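Local coordinates for aminopeptidase N family protein (Idiomarina loihiensis L2TR, PDB 4FGM), which probably acts as a zinc-dependent aminopeptidase of the M61 family, removing amino acids from the N-terminal ends of peptides, at residues A[217-222]-A[407-412]; A[331-336]-A[571-576]; A[391-396]-A[456-461]; A[427-430]-A[434-437]; A[437-442]-A[448-453]. All coordinates share one frame; numbering follows the deposited sequence.

In the fold
Contact 2 is the most buried of the five. Contacts 1, 3 and 4 are partly buried; contact 5 lies at the surface. Contact 3 uses the end of helix 378-394, and contacts 2, 4 and 5 pack side chains against that helix. Contacts 4 and 5 share Ser437. Contact 1 touches contact 4 through Trp427, and contact 3 touches contact 2 where Gly460 meets Glu576. Contact 2 sets a helix glycine against strand backbone and pairs one leucine from each side. Contact 3 sets a leucine on a phenylalanine; contact 4 packs one against two isoleucines, with an asparagine beside Ser437 on its more exposed side. Contacts 1 and 5 add carboxylates, and contact 5 a water.

Contact 1. Residues A[217-222]-A[407-412]; sequences EAPFQS and ELWHEF
Pro219 and Glu217 both meet Trp409 with carbon atoms. Pro219 CB is 3.9 Å from Trp409 CZ2. The CB, CG and CD of Glu217 pass along the CZ3-CH2 edge of the indole, with CD in its plane and Glu217 CB 3.9 Å from Trp409 CZ3. CG of Glu217 lies anti to the backbone N (chi1 -174°), and the extended chain beyond it brings the carboxylate to the indole edge. The carboxylate and indole planes are nearly perpendicular, 85° apart.

The carboxylate is the polar part. Glu217 OE1 reaches the edge of the His410 ring, 3.3 Å from His410 CE1. Glu217 OE1 makes its salt bridge with Lys414 NZ. With a lysine in place of Glu217, Lys414 would probably lose its charge partner and face a like charge instead. Trp409 CE3 lies 3.7 Å above the His410 ring, over its centre, and the bond from His410 NE2 to Phe215 O helps set the ring's rotation.

The contact joins helix 401-413 to the loop between helix 197-215 and strand 222-230, with the Pro219 side chain about 10 Å from that of the zinc ligand His277. Trp409 NE1 bonds to Thr283, and the indole meets Trp279 and Phe215 edge-to-face.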
# COMPACT_ATOMS: atom_id res chain seq x y z
N GLU A 217 19.32 7.90 11.47
CA GLU A 217 18.46 8.70 12.33
C GLU A 217 17.00 8.28 12.16
O GLU A 217 16.58 7.91 11.07
CB GLU A 217 18.61 10.17 11.96
CG GLU A 217 17.89 11.13 12.87
CD GLU A 217 18.31 12.57 12.63
OE1 GLU A 217 19.50 12.79 12.33
OE2 GLU A 217 17.46 13.48 12.76
N ALA A 218 16.23 8.34 13.25
CA ALA A 218 14.81 7.98 13.20
C ALA A 218 13.97 9.23 13.47
O ALA A 218 14.26 9.98 14.39
CB ALA A 218 14.51 6.92 14.23
N PRO A 219 12.93 9.46 12.66
CA PRO A 219 12.07 10.64 12.85
C PRO A 219 11.01 10.49 13.94
O PRO A 219 10.23 11.41 14.18
CB PRO A 219 11.45 10.84 11.47
CG PRO A 219 11.27 9.42 11.00
CD PRO A 219 12.59 8.77 11.40
N PHE A 220 10.98 9.34 14.60
CA PHE A 220 10.01 9.09 15.66
C PHE A 220 10.72 8.66 16.95
O PHE A 220 11.91 8.33 16.92
CB PHE A 220 9.04 7.98 15.22
CG PHE A 220 9.72 6.81 14.55
CD1 PHE A 220 9.69 6.67 13.16
CD2 PHE A 220 10.40 5.85 15.30
CE1 PHE A 220 10.35 5.61 12.53
CE2 PHE A 220 11.06 4.79 14.68
CZ PHE A 220 11.03 4.66 13.30
N GLN A 221 10.01 8.67 18.07
CA GLN A 221 10.61 8.26 19.34
C GLN A 221 10.19 6.85 19.75
O GLN A 221 10.76 6.27 20.67
CB GLN A 221 10.27 9.25 20.44
CG GLN A 221 10.94 10.59 20.26
CD GLN A 221 10.56 11.57 21.35
OE1 GLN A 221 11.25 11.69 22.36
NE2 GLN A 221 9.44 12.26 21.15
N SER A 222 9.18 6.32 19.06
CA SER A 222 8.68 4.98 19.32
C SER A 222 7.86 4.62 18.09
O SER A 222 7.43 5.51 17.35
CB SER A 222 7.81 4.95 20.57
OG SER A 222 6.59 5.63 20.35
N GLU A 407 20.88 10.74 2.43
CA GLU A 407 21.20 12.14 2.17
C GLU A 407 19.98 12.96 1.77
O GLU A 407 19.77 14.06 2.29
CB GLU A 407 22.30 12.23 1.11
CG GLU A 407 23.64 11.72 1.62
CD GLU A 407 24.70 11.66 0.53
OE1 GLU A 407 24.63 12.49 -0.40
OE2 GLU A 407 25.61 10.81 0.63
N LEU A 408 19.16 12.43 0.86
CA LEU A 408 17.97 13.17 0.46
C LEU A 408 17.07 13.39 1.66
O LEU A 408 16.42 14.42 1.77
CB LEU A 408 17.20 12.42 -0.64
CG LEU A 408 17.76 12.53 -2.06
CD1 LEU A 408 17.00 11.61 -2.99
CD2 LEU A 408 17.66 13.97 -2.53
N TRP A 409 17.04 12.42 2.57
CA TRP A 409 16.20 12.55 3.75
C TRP A 409 16.70 13.65 4.69
O TRP A 409 15.91 14.44 5.20
CB TRP A 409 16.11 11.24 4.54
CG TRP A 409 15.18 11.39 5.70
CD1 TRP A 409 13.81 11.45 5.65
CD2 TRP A 409 15.54 11.63 7.06
NE1 TRP A 409 13.30 11.72 6.89
CE2 TRP A 409 14.34 11.84 7.78
CE3 TRP A 409 16.76 11.70 7.75
CZ2 TRP A 409 14.32 12.11 9.15
CZ3 TRP A 409 16.74 11.97 9.11
CH2 TRP A 409 15.53 12.17 9.80
N HIS A 410 18.01 13.70 4.92
CA HIS A 410 18.57 14.73 5.80
C HIS A 410 18.43 16.13 5.21
O HIS A 410 18.25 17.11 5.93
CB HIS A 410 20.03 14.44 6.10
CG HIS A 410 20.24 13.35 7.11
ND1 HIS A 410 19.99 13.54 8.46
CD2 HIS A 410 20.65 12.07 6.98
CE1 HIS A 410 20.25 12.42 9.11
NE2 HIS A 410 20.65 11.51 8.23
N GLU A 411 18.51 16.21 3.88
CA GLU A 411 18.40 17.50 3.21
C GLU A 411 16.98 18.04 3.10
O GLU A 411 16.70 19.17 3.50
CB GLU A 411 18.99 17.42 1.80
CG GLU A 411 20.49 17.59 1.73
CD GLU A 411 20.97 17.82 0.31
OE1 GLU A 411 20.40 18.70 -0.38
OE2 GLU A 411 21.93 17.14 -0.11
N PHE A 412 16.08 17.22 2.56
CA PHE A 412 14.71 17.66 2.35
C PHE A 412 13.67 17.07 3.28
O PHE A 412 12.57 17.61 3.39
CB PHE A 412 14.33 17.38 0.90
CG PHE A 412 15.31 17.95 -0.10
CD1 PHE A 412 15.35 19.32 -0.35
CD2 PHE A 412 16.21 17.11 -0.76
CE1 PHE A 412 16.26 19.85 -1.25
CE2 PHE A 412 17.14 17.64 -1.66
CZ PHE A 412 17.16 19.01 -1.90

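Contact 2. Residues A[331-336]-A[571-576]; sequences KLLGDT and YVLSVE
Gly334 meets the flat peptide group of Tyr571 at its carbonyl oxygen, with Gly334 CA 3.3 Å from Tyr571 O. The other flat group, the Tyr571 ring, takes little part here. Its CB starts toward the helix, 4.2 Å from Gly334 O, but the ring leads away and rests on Leu337 and Glu341, further along helix 326-342. The motif is a helix packed on a strand. Strand 570-575 pairs antiparallel with strand 461-466 in a two-stranded sheet, and the helix lies against it roughly antiparallel, at a slant. The axes of 331-336 and 571-575 approach to 7.1 Å, with 151° between their directions.

The lack of a side chain at Gly334 is consistent with this close approach. A beta carbon on Gly334 would fall 2.5 Å from Tyr571 O, which is a clash, so a side chain at this position would not fit the present spacing. The backbone of the strand therefore lies directly on the helix at this point.

One residue pair supplies the side-chain contact. Leu333 and Leu573 cross obliquely, and a single methyl of the strand residue does the touching. Leu573 CD2 is 3.8 Å from Leu333 CD1 and 4.0 Å from Leu333 CB. Beyond the pair, Leu333 also packs on Leu385 of helix 378-394 and on Trp584, while Leu573 touches Val463 of the partner strand. Ser338 OG bonds both Gly334 O and Tyr571 N, a further tie between helix and strand. The same Leu573 methyl, CD2, also sits 4.2 Å from Gly334 N.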
# COMPACT_ATOMS: atom_id res chain seq x y z
N LYS A 331 13.66 -13.80 -7.02
CA LYS A 331 12.38 -14.29 -7.50
C LYS A 331 11.43 -13.10 -7.41
O LYS A 331 10.67 -12.82 -8.34
CB LYS A 331 11.86 -15.44 -6.64
CG LYS A 331 10.45 -15.86 -7.02
CD LYS A 331 9.83 -16.77 -5.97
CE LYS A 331 8.34 -16.95 -6.21
NZ LYS A 331 7.69 -17.79 -5.15
N LEU A 332 11.50 -12.38 -6.29
CA LEU A 332 10.66 -11.21 -6.09
C LEU A 332 10.96 -10.15 -7.14
O LEU A 332 10.06 -9.45 -7.61
CB LEU A 332 10.88 -10.63 -4.69
CG LEU A 332 10.36 -11.44 -3.50
CD1 LEU A 332 10.85 -10.84 -2.18
CD2 LEU A 332 8.84 -11.50 -3.54
N LEU A 333 12.24 -10.03 -7.51
CA LEU A 333 12.66 -9.05 -8.51
C LEU A 333 12.10 -9.43 -9.87
O LEU A 333 11.58 -8.59 -10.60
CB LEU A 333 14.19 -8.98 -8.59
CG LEU A 333 14.82 -7.58 -8.65
CD1 LEU A 333 16.30 -7.71 -8.99
CD2 LEU A 333 14.11 -6.73 -9.69
N GLY A 334 12.22 -10.71 -10.21
CA GLY A 334 11.70 -11.18 -11.47
C GLY A 334 10.20 -11.01 -11.54
O GLY A 334 9.66 -10.71 -12.60
N ASP A 335 9.52 -11.17 -10.40
CA ASP A 335 8.07 -11.00 -10.36
C ASP A 335 7.74 -9.58 -10.81
O ASP A 335 6.94 -9.37 -11.71
CB ASP A 335 7.51 -11.21 -8.94
CG ASP A 335 7.36 -12.69 -8.57
OD1 ASP A 335 7.56 -13.56 -9.44
OD2 ASP A 335 7.02 -12.97 -7.40
N THR A 336 8.38 -8.62 -10.16
CA THR A 336 8.18 -7.21 -10.46
C THR A 336 8.51 -6.93 -11.92
O THR A 336 7.75 -6.25 -12.63
CB THR A 336 9.08 -6.31 -9.59
OG1 THR A 336 8.77 -6.51 -8.20
CG2 THR A 336 8.87 -4.85 -9.94
N TYR A 571 10.01 -13.30 -16.43
CA TYR A 571 11.42 -12.92 -16.40
C TYR A 571 12.05 -13.62 -15.20
O TYR A 571 11.83 -13.23 -14.06
CB TYR A 571 11.58 -11.40 -16.28
CG TYR A 571 11.29 -10.64 -17.56
CD1 TYR A 571 10.04 -10.70 -18.17
CD2 TYR A 571 12.29 -9.88 -18.18
CE1 TYR A 571 9.78 -10.03 -19.37
CE2 TYR A 571 12.05 -9.21 -19.39
CZ TYR A 571 10.79 -9.30 -19.97
OH TYR A 571 10.54 -8.66 -21.17
N VAL A 572 12.81 -14.68 -15.46
CA VAL A 572 13.47 -15.42 -14.40
C VAL A 572 14.90 -14.91 -14.20
O VAL A 572 15.69 -14.86 -15.15
CB VAL A 572 13.48 -16.93 -14.73
CG1 VAL A 572 14.26 -17.71 -13.66
CG2 VAL A 572 12.06 -17.45 -14.81
N LEU A 573 15.21 -14.51 -12.97
CA LEU A 573 16.53 -13.99 -12.64
C LEU A 573 17.36 -14.93 -11.79
O LEU A 573 16.86 -15.53 -10.83
CB LEU A 573 16.40 -12.65 -11.91
CG LEU A 573 16.40 -11.39 -12.77
CD1 LEU A 573 15.45 -11.54 -13.94
CD2 LEU A 573 16.03 -10.19 -11.91
N SER A 574 18.63 -15.06 -12.15
CA SER A 574 19.55 -15.93 -11.43
C SER A 574 20.98 -15.38 -11.46
O SER A 574 21.39 -14.71 -12.41
CB SER A 574 19.53 -17.34 -12.03
OG SER A 574 19.78 -17.29 -13.42
N VAL A 575 21.72 -15.65 -10.40
CA VAL A 575 23.10 -15.20 -10.31
C VAL A 575 23.99 -16.30 -10.91
O VAL A 575 23.98 -17.43 -10.44
CB VAL A 575 23.50 -14.92 -8.84
CG1 VAL A 575 22.85 -15.94 -7.92
CG2 VAL A 575 25.01 -14.98 -8.69
N GLU A 576 24.72 -15.95 -11.96
CA GLU A 576 25.60 -16.91 -12.62
C GLU A 576 27.08 -16.55 -12.43
O GLU A 576 27.95 -17.40 -12.62
CB GLU A 576 25.27 -16.98 -14.11
CG GLU A 576 24.04 -17.82 -14.46
CD GLU A 576 24.34 -19.32 -14.51
OE1 GLU A 576 25.34 -19.70 -15.16
OE2 GLU A 576 23.58 -20.11 -13.91

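Contact 3. Residues A[391-396]-A[456-461]; sequences LRLQSD and LQNFGV
With CG of each anti to its carbonyl carbon and beside its backbone N (chi1 -59° and -75°), Leu393 and Phe459 point their side chains at each other. The two side chains then slide past each other in opposite directions. The leucine branch comes to the far end of the ring. Leu393 CD2 is 3.5 Å from Phe459 CE1, and Leu393 CG is 3.6 Å from the same Phe459 CE1. The other methyl turns to the neighbouring residue, with Leu393 CD1 4.0 Å from Asn458 ND2.

Arg392 comes to the ring from its edge. Its CB lies near the ring plane, 4.0 Å from Phe459 CZ, and the extended chain passes the ring at about a right angle. The guanidinium group is turned 76° from the ring plane. Arg392 touches the ring through CB and CD; its NE makes a salt bridge with Asp388, one turn back along the helix.

Replacing Leu393 by an alanine would remove CG and both methyls, which would probably take away the leucine packing at Phe459 CE1 and CZ and leave the ring freer to move.

The joint connects the end of helix 378-394 to the turn that follows helix 453-457. Leu456 O is held by two amides, Phe459 N at 3.0 Å and Val461 N at 2.8 Å, which arrive from opposite faces of its plane. Gly460 N bonds to Gln457 O at 2.9 Å. Gly460, with positive phi, is the C-prime residue of the Schellman motif that ends this helix.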
# COMPACT_ATOMS: atom_id res chain seq x y z
N LEU A 391 24.51 3.89 -10.11
CA LEU A 391 25.30 4.68 -9.18
C LEU A 391 26.49 3.88 -8.65
O LEU A 391 27.56 4.42 -8.41
CB LEU A 391 24.42 5.13 -8.00
CG LEU A 391 23.77 6.52 -8.05
CD1 LEU A 391 23.47 6.95 -9.46
CD2 LEU A 391 22.51 6.49 -7.21
N ARG A 392 26.30 2.57 -8.49
CA ARG A 392 27.38 1.73 -7.99
C ARG A 392 28.51 1.62 -9.00
O ARG A 392 29.67 1.77 -8.64
CB ARG A 392 26.84 0.34 -7.62
CG ARG A 392 25.88 0.37 -6.44
CD ARG A 392 25.29 -1.00 -6.14
NE ARG A 392 24.25 -0.93 -5.12
CZ ARG A 392 24.27 -1.61 -3.98
NH1 ARG A 392 25.29 -2.42 -3.69
NH2 ARG A 392 23.26 -1.49 -3.12
N LEU A 393 28.17 1.38 -10.26
CA LEU A 393 29.18 1.25 -11.30
C LEU A 393 29.90 2.58 -11.57
O LEU A 393 31.11 2.60 -11.80
CB LEU A 393 28.54 0.74 -12.59
CG LEU A 393 27.82 -0.61 -12.51
CD1 LEU A 393 27.11 -0.89 -13.82
CD2 LEU A 393 28.82 -1.71 -12.18
N GLN A 394 29.15 3.67 -11.52
CA GLN A 394 29.69 5.00 -11.78
C GLN A 394 30.53 5.59 -10.64
O GLN A 394 31.25 6.57 -10.85
CB GLN A 394 28.55 5.97 -12.12
CG GLN A 394 28.02 5.82 -13.53
CD GLN A 394 26.89 6.79 -13.82
OE1 GLN A 394 26.92 7.95 -13.38
NE2 GLN A 394 25.90 6.34 -14.58
N SER A 395 30.45 4.99 -9.46
CA SER A 395 31.21 5.46 -8.31
C SER A 395 32.08 4.32 -7.80
O SER A 395 32.59 4.35 -6.68
CB SER A 395 30.26 5.92 -7.20
OG SER A 395 29.51 4.83 -6.68
N ASP A 396 32.24 3.31 -8.64
CA ASP A 396 33.01 2.13 -8.31
C ASP A 396 32.58 1.59 -6.94
O ASP A 396 33.39 1.37 -6.05
CB ASP A 396 34.51 2.43 -8.32
CG ASP A 396 35.34 1.19 -8.58
OD1 ASP A 396 34.97 0.40 -9.48
OD2 ASP A 396 36.37 1.00 -7.90
N LEU A 456 22.18 -5.71 -15.15
CA LEU A 456 22.23 -6.88 -14.27
C LEU A 456 23.37 -7.83 -14.63
O LEU A 456 23.89 -8.55 -13.78
CB LEU A 456 20.89 -7.63 -14.33
CG LEU A 456 19.73 -6.91 -13.64
CD1 LEU A 456 18.39 -7.37 -14.20
CD2 LEU A 456 19.82 -7.15 -12.13
N GLN A 457 23.74 -7.82 -15.91
CA GLN A 457 24.81 -8.67 -16.39
C GLN A 457 26.11 -8.19 -15.74
O GLN A 457 26.97 -8.99 -15.37
CB GLN A 457 24.90 -8.58 -17.91
CG GLN A 457 25.19 -9.91 -18.59
CD GLN A 457 24.91 -9.87 -20.08
OE1 GLN A 457 25.56 -9.15 -20.83
NE2 GLN A 457 23.92 -10.65 -20.51
N ASN A 458 26.23 -6.87 -15.60
CA ASN A 458 27.41 -6.28 -14.99
C ASN A 458 27.58 -6.69 -13.54
O ASN A 458 28.63 -6.47 -12.94
CB ASN A 458 27.37 -4.76 -15.09
CG ASN A 458 27.71 -4.26 -16.48
OD1 ASN A 458 28.69 -4.69 -17.08
ND2 ASN A 458 26.90 -3.33 -16.99
N PHE A 459 26.54 -7.29 -12.96
CA PHE A 459 26.62 -7.74 -11.58
C PHE A 459 26.51 -9.25 -11.49
O PHE A 459 26.31 -9.80 -10.41
CB PHE A 459 25.53 -7.09 -10.73
CG PHE A 459 25.80 -5.65 -10.41
CD1 PHE A 459 25.62 -4.66 -11.37
CD2 PHE A 459 26.22 -5.28 -9.13
CE1 PHE A 459 25.87 -3.31 -11.06
CE2 PHE A 459 26.47 -3.94 -8.82
CZ PHE A 459 26.29 -2.96 -9.79
N GLY A 460 26.65 -9.91 -12.63
CA GLY A 460 26.60 -11.36 -12.65
C GLY A 460 25.22 -11.98 -12.60
O GLY A 460 25.08 -13.16 -12.26
N VAL A 461 24.20 -11.20 -12.94
CA VAL A 461 22.83 -11.71 -12.94
C VAL A 461 22.33 -11.98 -14.36
O VAL A 461 22.30 -11.08 -15.20
CB VAL A 461 21.85 -10.72 -12.28
CG1 VAL A 461 20.47 -11.36 -12.17
CG2 VAL A 461 22.37 -10.32 -10.91

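Contact 4. Residues A[427-430]-A[434-437]; sequences WLNQ and IDIS
Leu428 packs against two isoleucines, and this is the tight half of the contact. Leu428 CB is 3.7 Å from Ile436 CD1, and Leu428 CD1 lies 3.8 Å from that same Ile436 CD1. The other branch turns to the second isoleucine, with Leu428 CD2 4.0 Å from Ile434 CD1. The backbone joins in too, since Leu428 O is 3.3 Å from Ile434 CD1. Ile436 has CG1 in the crowded position between backbone N and carbonyl carbon (chi1 47°). This puts its CD1 beside Leu428 while CG2 is left for the other side. There Ile436 packs on Met390 and Leu391 of helix 378-394, so this half is backed by that helix.

The segments belong to a helix-loop-helix connection. Helix 423-429 ends, the chain turns back on itself through a short loop, and helix 437-445 begins with Ile436 at the N-cap position. Leu428 thus faces residues of the loop that follows its own helix.

The outer half is polar and more exposed. The Asn429 amide lies alongside Ser437 at the start of the next helix. Asn429 OD1 is 3.1 Å from Ser437 CB, and Asn429 ND2 is 3.2 Å from Ser437 OG. The nearby Ser437 N is not bonded to Asn429 OD1, because the angle is poor. Asp435 is the loose part: it is exposed and barely touches this half, with its OD2 4.2 Å from Asn429 OD1. Its backbone is tied down, however, because Asp435 N bonds to Gln394 OE1 of helix 378-394.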
# COMPACT_ATOMS: atom_id res chain seq x y z
N TRP A 427 19.14 16.86 -8.24
CA TRP A 427 20.03 16.53 -7.13
C TRP A 427 21.09 15.53 -7.60
O TRP A 427 22.24 15.58 -7.19
CB TRP A 427 19.24 15.93 -5.97
CG TRP A 427 20.03 15.77 -4.71
CD1 TRP A 427 20.22 16.70 -3.74
CD2 TRP A 427 20.77 14.61 -4.31
NE1 TRP A 427 21.03 16.19 -2.74
CE2 TRP A 427 21.38 14.91 -3.07
CE3 TRP A 427 20.97 13.34 -4.87
CZ2 TRP A 427 22.18 13.99 -2.38
CZ3 TRP A 427 21.77 12.42 -4.18
CH2 TRP A 427 22.36 12.76 -2.95
N LEU A 428 20.68 14.61 -8.48
CA LEU A 428 21.61 13.62 -9.00
C LEU A 428 22.47 14.21 -10.12
O LEU A 428 23.64 13.85 -10.26
CB LEU A 428 20.84 12.40 -9.50
CG LEU A 428 20.17 11.55 -8.41
CD1 LEU A 428 19.11 10.64 -9.02
CD2 LEU A 428 21.22 10.75 -7.68
N ASN A 429 21.90 15.11 -10.91
CA ASN A 429 22.64 15.74 -12.00
C ASN A 429 23.71 16.72 -11.52
O ASN A 429 24.58 17.13 -12.30
CB ASN A 429 21.69 16.45 -12.97
CG ASN A 429 20.94 15.47 -13.87
OD1 ASN A 429 21.34 14.31 -14.01
ND2 ASN A 429 19.86 15.94 -14.49
N GLN A 430 23.65 17.09 -10.25
CA GLN A 430 24.63 18.00 -9.67
C GLN A 430 25.46 17.26 -8.63
O GLN A 430 26.04 17.87 -7.74
CB GLN A 430 23.94 19.21 -9.03
CG GLN A 430 23.30 20.22 -10.01
CD GLN A 430 24.32 21.08 -10.77
OE1 GLN A 430 25.34 21.50 -10.22
NE2 GLN A 430 24.02 21.37 -12.04
N ILE A 434 28.76 11.39 -11.31
CA ILE A 434 27.68 10.54 -11.81
C ILE A 434 26.73 11.28 -12.74
O ILE A 434 26.41 12.44 -12.53
CB ILE A 434 26.85 9.94 -10.65
CG1 ILE A 434 26.26 11.07 -9.81
CG2 ILE A 434 27.71 9.03 -9.80
CD1 ILE A 434 24.82 10.84 -9.43
N ASP A 435 26.30 10.58 -13.79
CA ASP A 435 25.37 11.13 -14.77
C ASP A 435 24.32 10.07 -15.09
O ASP A 435 24.62 9.03 -15.69
CB ASP A 435 26.12 11.51 -16.06
CG ASP A 435 25.21 12.17 -17.08
OD1 ASP A 435 25.44 11.98 -18.29
OD2 ASP A 435 24.26 12.88 -16.67
N ILE A 436 23.08 10.33 -14.68
CA ILE A 436 21.98 9.41 -14.92
C ILE A 436 20.81 10.18 -15.54
O ILE A 436 19.72 9.64 -15.70
CB ILE A 436 21.50 8.72 -13.61
CG1 ILE A 436 21.33 9.75 -12.48
CG2 ILE A 436 22.50 7.65 -13.18
CD1 ILE A 436 20.13 10.66 -12.65
N SER A 437 21.07 11.43 -15.90
CA SER A 437 20.06 12.31 -16.48
C SER A 437 19.24 11.76 -17.65
O SER A 437 18.01 11.69 -17.56
CB SER A 437 20.71 13.63 -16.92
OG SER A 437 19.73 14.55 -17.37

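Contact 5. Residues A[437-442]-A[448-453]; sequences SDFLKD and ESLSLV
Phe439 and Leu450 meet at about a right angle, the ring of one against a single methyl of the other. The motif is a helix folded against the loop that follows it. Helix 437-445 ends, the chain turns, and residues 448-453 pass the helix at a slant and lead on to helix 453-457. Phe439 CE1 is 4.1 Å from Leu450 CD2, and the methyl comes to the ring obliquely. The ring is carried there by CG lying anti to the backbone N (chi1 156°). It also reaches Ser386, Leu387 and Met390, so it wedges between the loop and helix 378-394.

One turn further along, Asp442 and Glu448 face each other with like charges. The chain of Glu448 is extended beyond CG, which brings Glu448 OE2 beside Asp442 CB, at 3.9 Å. The nearest charged atoms, Asp442 OD2 and Glu448 OE2, are 4.5 Å apart. Such closeness would probably make it somewhat harder for both to be ionised. Asn446, in the turn between the segments, gives Glu448 OE2 a weak hydrogen bond that may ease the repulsion. Lys379 NZ bonds to Glu448 O.

A water lies between the two backbones, its protons also sought by other acceptors. Its oxygen is 2.8 Å from Asp442 O and 3.1 Å from Glu448 O.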
# COMPACT_ATOMS: atom_id res chain seq x y z
N SER A 437 21.07 11.43 -15.90
CA SER A 437 20.06 12.31 -16.48
C SER A 437 19.24 11.76 -17.65
O SER A 437 18.01 11.69 -17.56
CB SER A 437 20.71 13.63 -16.92
OG SER A 437 19.73 14.55 -17.37
N ASP A 438 19.90 11.37 -18.73
CA ASP A 438 19.17 10.85 -19.88
C ASP A 438 18.33 9.64 -19.51
O ASP A 438 17.17 9.53 -19.93
CB ASP A 438 20.11 10.50 -21.03
CG ASP A 438 20.72 11.73 -21.68
OD1 ASP A 438 20.07 12.80 -21.64
OD2 ASP A 438 21.83 11.62 -22.24
N PHE A 439 18.90 8.74 -18.73
CA PHE A 439 18.17 7.55 -18.33
C PHE A 439 16.91 7.87 -17.53
O PHE A 439 15.82 7.42 -17.88
CB PHE A 439 19.05 6.64 -17.49
CG PHE A 439 18.27 5.74 -16.59
CD1 PHE A 439 17.59 4.63 -17.10
CD2 PHE A 439 18.14 6.04 -15.24
CE1 PHE A 439 16.79 3.84 -16.28
CE2 PHE A 439 17.34 5.26 -14.40
CZ PHE A 439 16.67 4.15 -14.92
N LEU A 440 17.08 8.64 -16.46
CA LEU A 440 15.97 8.99 -15.58
C LEU A 440 14.85 9.77 -16.28
O LEU A 440 13.68 9.56 -15.99
CB LEU A 440 16.48 9.75 -14.35
CG LEU A 440 15.49 9.86 -13.18
CD1 LEU A 440 15.17 8.47 -12.64
CD2 LEU A 440 16.07 10.72 -12.08
N LYS A 441 15.21 10.68 -17.18
CA LYS A 441 14.20 11.45 -17.91
C LYS A 441 13.36 10.54 -18.79
O LYS A 441 12.15 10.73 -18.92
CB LYS A 441 14.84 12.53 -18.78
CG LYS A 441 15.17 13.82 -18.07
CD LYS A 441 15.68 14.85 -19.05
CE LYS A 441 16.17 16.11 -18.36
NZ LYS A 441 16.79 17.05 -19.34
N ASP A 442 13.99 9.55 -19.42
CA ASP A 442 13.26 8.62 -20.28
C ASP A 442 12.42 7.69 -19.41
O ASP A 442 11.29 7.37 -19.75
CB ASP A 442 14.22 7.79 -21.14
CG ASP A 442 14.96 8.63 -22.18
OD1 ASP A 442 14.43 9.70 -22.56
OD2 ASP A 442 16.05 8.22 -22.61
N GLU A 448 8.14 3.59 -22.57
CA GLU A 448 8.86 2.46 -23.14
C GLU A 448 9.43 1.58 -22.03
O GLU A 448 9.32 1.92 -20.85
CB GLU A 448 10.01 2.99 -24.01
CG GLU A 448 10.89 3.99 -23.28
CD GLU A 448 11.74 4.84 -24.22
OE1 GLU A 448 11.31 5.08 -25.37
OE2 GLU A 448 12.82 5.31 -23.80
N SER A 449 10.03 0.46 -22.41
CA SER A 449 10.61 -0.46 -21.44
C SER A 449 11.98 0.05 -20.98
O SER A 449 12.63 0.83 -21.68
CB SER A 449 10.79 -1.85 -22.04
OG SER A 449 9.54 -2.41 -22.41
N LEU A 450 12.40 -0.39 -19.80
CA LEU A 450 13.70 -0.00 -19.27
C LEU A 450 14.67 -1.12 -19.63
O LEU A 450 14.26 -2.28 -19.76
CB LEU A 450 13.66 0.15 -17.75
CG LEU A 450 12.72 1.19 -17.12
CD1 LEU A 450 12.82 1.08 -15.61
CD2 LEU A 450 13.09 2.58 -17.58
N SER A 451 15.94 -0.79 -19.79
CA SER A 451 16.95 -1.78 -20.13
C SER A 451 17.69 -2.18 -18.86
O SER A 451 18.50 -1.40 -18.35
CB SER A 451 17.94 -1.19 -21.13
OG SER A 451 17.28 -0.33 -22.04
N LEU A 452 17.42 -3.37 -18.33
CA LEU A 452 18.08 -3.83 -17.12
C LEU A 452 18.95 -5.05 -17.36
O LEU A 452 19.73 -5.45 -16.49
CB LEU A 452 17.07 -4.17 -16.02
CG LEU A 452 16.27 -3.06 -15.33
CD1 LEU A 452 17.14 -1.82 -15.20
CD2 LEU A 452 15.02 -2.74 -16.13
N VAL A 453 18.82 -5.65 -18.54
CA VAL A 453 19.59 -6.84 -18.87
C VAL A 453 21.10 -6.60 -18.78
O VAL A 453 21.81 -7.36 -18.13
CB VAL A 453 19.25 -7.35 -20.29
CG1 VAL A 453 19.94 -8.68 -20.54
CG2 VAL A 453 17.75 -7.50 -20.45
O HOH W 1 10.19 4.78 -19.93